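Local coordinates for uncharacterized protein (Sulfolobus solfataricus, PDB 4WWM) that probably acts as a ubiquitin-like modifier of the Urm1 family, with likely roles in protein conjugation linked to the proteasome pathway and in tRNA processing, at residues G8-Q13 against I74-I79. Residues are numbered along the deposited sequence; the frame is centred on the assembly and turned at random.
Sequences GPLISQ and IEIIPI
In the beta-grasp fold of this ubiquitin-like protein, L10 of the short helix that follows the first strand, together with its neighbour P9, packs against P78 and I76 on the last strand, near the chain's C-terminal end. That strand runs parallel to strand 3-6, and I76 continues the pairing through backbone hydrogen bonds with I5 and K7. P78 starts its ring toward residues 8-13, where the side chains of P9 and L10 meet it: CD of P9 lies 3.6 Å from CG of P78, one methylene of each ring touching and the rings at a slant, while CG of L10 sits 3.9 Å from the same P78 CG. In L10, chi1 (-68°) sets CG anti to the carbonyl carbon, and the extended chi2 (-177°) carries CD1 on to 3.5 Å from CG2 of I76 and 3.8 Å from CD of P78. The L10 and I76 side chains cross at about a right angle, and I76 also touches L30 of helix 26-33 and I51 of strand 51-55, so the contact borders the hydrophobic core between sheet and helix. P9 O accepts hydrogen bonds from Q13 N (3.0 Å) and S12 OG (3.1 Å). No hydrogen bond links the two segments, so their attachment here is apolar, from buried L10 and I76 out to the exposed ring of P9.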
loop_
_atom_site.group_PDB
_atom_site.type_symbol
_atom_site.label_atom_id
_atom_site.label_comp_id
_atom_site.label_asym_id
_atom_site.label_seq_id
_atom_site.Cartn_x
_atom_site.Cartn_y
_atom_site.Cartn_z
ATOM N N GLY A 8 -11.891 -2.432 -1.622
ATOM C CA GLY A 8 -12.744 -1.677 -2.518
ATOM C C GLY A 8 -12.398 -1.876 -3.984
ATOM O O GLY A 8 -11.978 -2.963 -4.383
ATOM N N PRO A 9 -12.584 -0.822 -4.799
ATOM C CA PRO A 9 -12.328 -0.901 -6.243
ATOM C C PRO A 9 -10.892 -1.268 -6.607
ATOM O O PRO A 9 -10.662 -1.734 -7.723
ATOM C CB PRO A 9 -12.654 0.514 -6.731
ATOM C CG PRO A 9 -13.630 1.034 -5.748
ATOM C CD PRO A 9 -13.220 0.455 -4.430
ATOM N N LEU A 10 -9.948 -1.056 -5.695
ATOM C CA LEU A 10 -8.545 -1.352 -5.980
ATOM C C LEU A 10 -8.359 -2.828 -6.314
ATOM O O LEU A 10 -7.475 -3.189 -7.090
ATOM C CB LEU A 10 -7.652 -0.973 -4.796
ATOM C CG LEU A 10 -7.498 0.513 -4.464
ATOM C CD1 LEU A 10 -6.522 0.687 -3.307
ATOM C CD2 LEU A 10 -7.041 1.320 -5.673
ATOM N N ILE A 11 -9.199 -3.674 -5.728
ATOM C CA ILE A 11 -9.123 -5.110 -5.962
ATOM C C ILE A 11 -9.301 -5.425 -7.448
ATOM O O ILE A 11 -8.486 -6.130 -8.038
ATOM C CB ILE A 11 -10.181 -5.863 -5.132
ATOM C CG1 ILE A 11 -9.891 -5.685 -3.640
ATOM C CG2 ILE A 11 -10.205 -7.351 -5.491
ATOM C CD1 ILE A 11 -11.034 -6.106 -2.736
ATOM N N SER A 12 -10.359 -4.894 -8.053
ATOM C CA SER A 12 -10.611 -5.150 -9.466
ATOM C C SER A 12 -9.628 -4.382 -10.345
ATOM O O SER A 12 -9.241 -4.859 -11.404
ATOM C CB SER A 12 -12.049 -4.782 -9.837
ATOM O OG SER A 12 -12.241 -3.382 -9.804
ATOM N N GLN A 13 -9.216 -3.199 -9.899
ATOM C CA GLN A 13 -8.309 -2.364 -10.679
ATOM C C GLN A 13 -6.907 -2.969 -10.781
ATOM O O GLN A 13 -6.251 -2.853 -11.817
ATOM C CB GLN A 13 -8.238 -0.959 -10.075
ATOM C CG GLN A 13 -9.520 -0.163 -10.271
ATOM C CD GLN A 13 -9.467 1.207 -9.628
ATOM O OE1 GLN A 13 -8.509 1.542 -8.929
ATOM N NE2 GLN A 13 -10.498 2.010 -9.863
ATOM N N ILE A 74 -0.395 -4.699 5.574
ATOM C CA ILE A 74 -0.615 -3.391 4.973
ATOM C C ILE A 74 -1.923 -3.378 4.190
ATOM O O ILE A 74 -2.054 -4.076 3.190
ATOM C CB ILE A 74 0.545 -3.008 4.033
ATOM C CG1 ILE A 74 1.870 -3.013 4.803
ATOM C CG2 ILE A 74 0.292 -1.642 3.407
ATOM C CD1 ILE A 74 3.097 -2.905 3.920
ATOM N N GLU A 75 -2.885 -2.578 4.639
ATOM C CA GLU A 75 -4.166 -2.465 3.946
ATOM C C GLU A 75 -4.215 -1.166 3.160
ATOM O O GLU A 75 -3.995 -0.094 3.718
ATOM C CB GLU A 75 -5.335 -2.516 4.932
ATOM C CG GLU A 75 -5.451 -3.815 5.703
ATOM C CD GLU A 75 -6.573 -3.778 6.718
ATOM O OE1 GLU A 75 -7.729 -3.539 6.315
ATOM O OE2 GLU A 75 -6.297 -3.977 7.919
ATOM N N ILE A 76 -4.498 -1.268 1.863
ATOM C CA ILE A 76 -4.638 -0.092 1.015
ATOM C C ILE A 76 -6.120 0.099 0.709
ATOM O O ILE A 76 -6.749 -0.740 0.061
ATOM C CB ILE A 76 -3.817 -0.216 -0.280
ATOM C CG1 ILE A 76 -2.369 -0.585 0.057
ATOM C CG2 ILE A 76 -3.856 1.096 -1.056
ATOM C CD1 ILE A 76 -1.506 -0.861 -1.147
ATOM N N ILE A 77 -6.664 1.211 1.195
ATOM C CA ILE A 77 -8.103 1.444 1.209
ATOM C C ILE A 77 -8.477 2.724 0.466
ATOM O O ILE A 77 -8.038 3.812 0.846
ATOM C CB ILE A 77 -8.630 1.549 2.655
ATOM C CG1 ILE A 77 -8.206 0.319 3.464
ATOM C CG2 ILE A 77 -10.148 1.705 2.661
ATOM C CD1 ILE A 77 -8.497 0.421 4.946
ATOM N N PRO A 78 -9.301 2.607 -0.589
ATOM C CA PRO A 78 -9.785 3.828 -1.239
ATOM C C PRO A 78 -10.999 4.423 -0.520
ATOM O O PRO A 78 -11.824 3.670 -0.002
ATOM C CB PRO A 78 -10.154 3.349 -2.642
ATOM C CG PRO A 78 -10.572 1.940 -2.444
ATOM C CD PRO A 78 -9.734 1.397 -1.312
ATOM N N ILE A 79 -11.088 5.750 -0.476
ATOM C CA ILE A 79 -12.237 6.432 0.119
ATOM C C ILE A 79 -12.765 7.525 -0.803
ATOM O O ILE A 79 -12.055 7.987 -1.696
ATOM C CB ILE A 79 -11.884 7.063 1.478
ATOM C CG1 ILE A 79 -10.694 8.015 1.331
ATOM C CG2 ILE A 79 -11.566 5.981 2.492
ATOM C CD1 ILE A 79 -10.529 8.958 2.488
#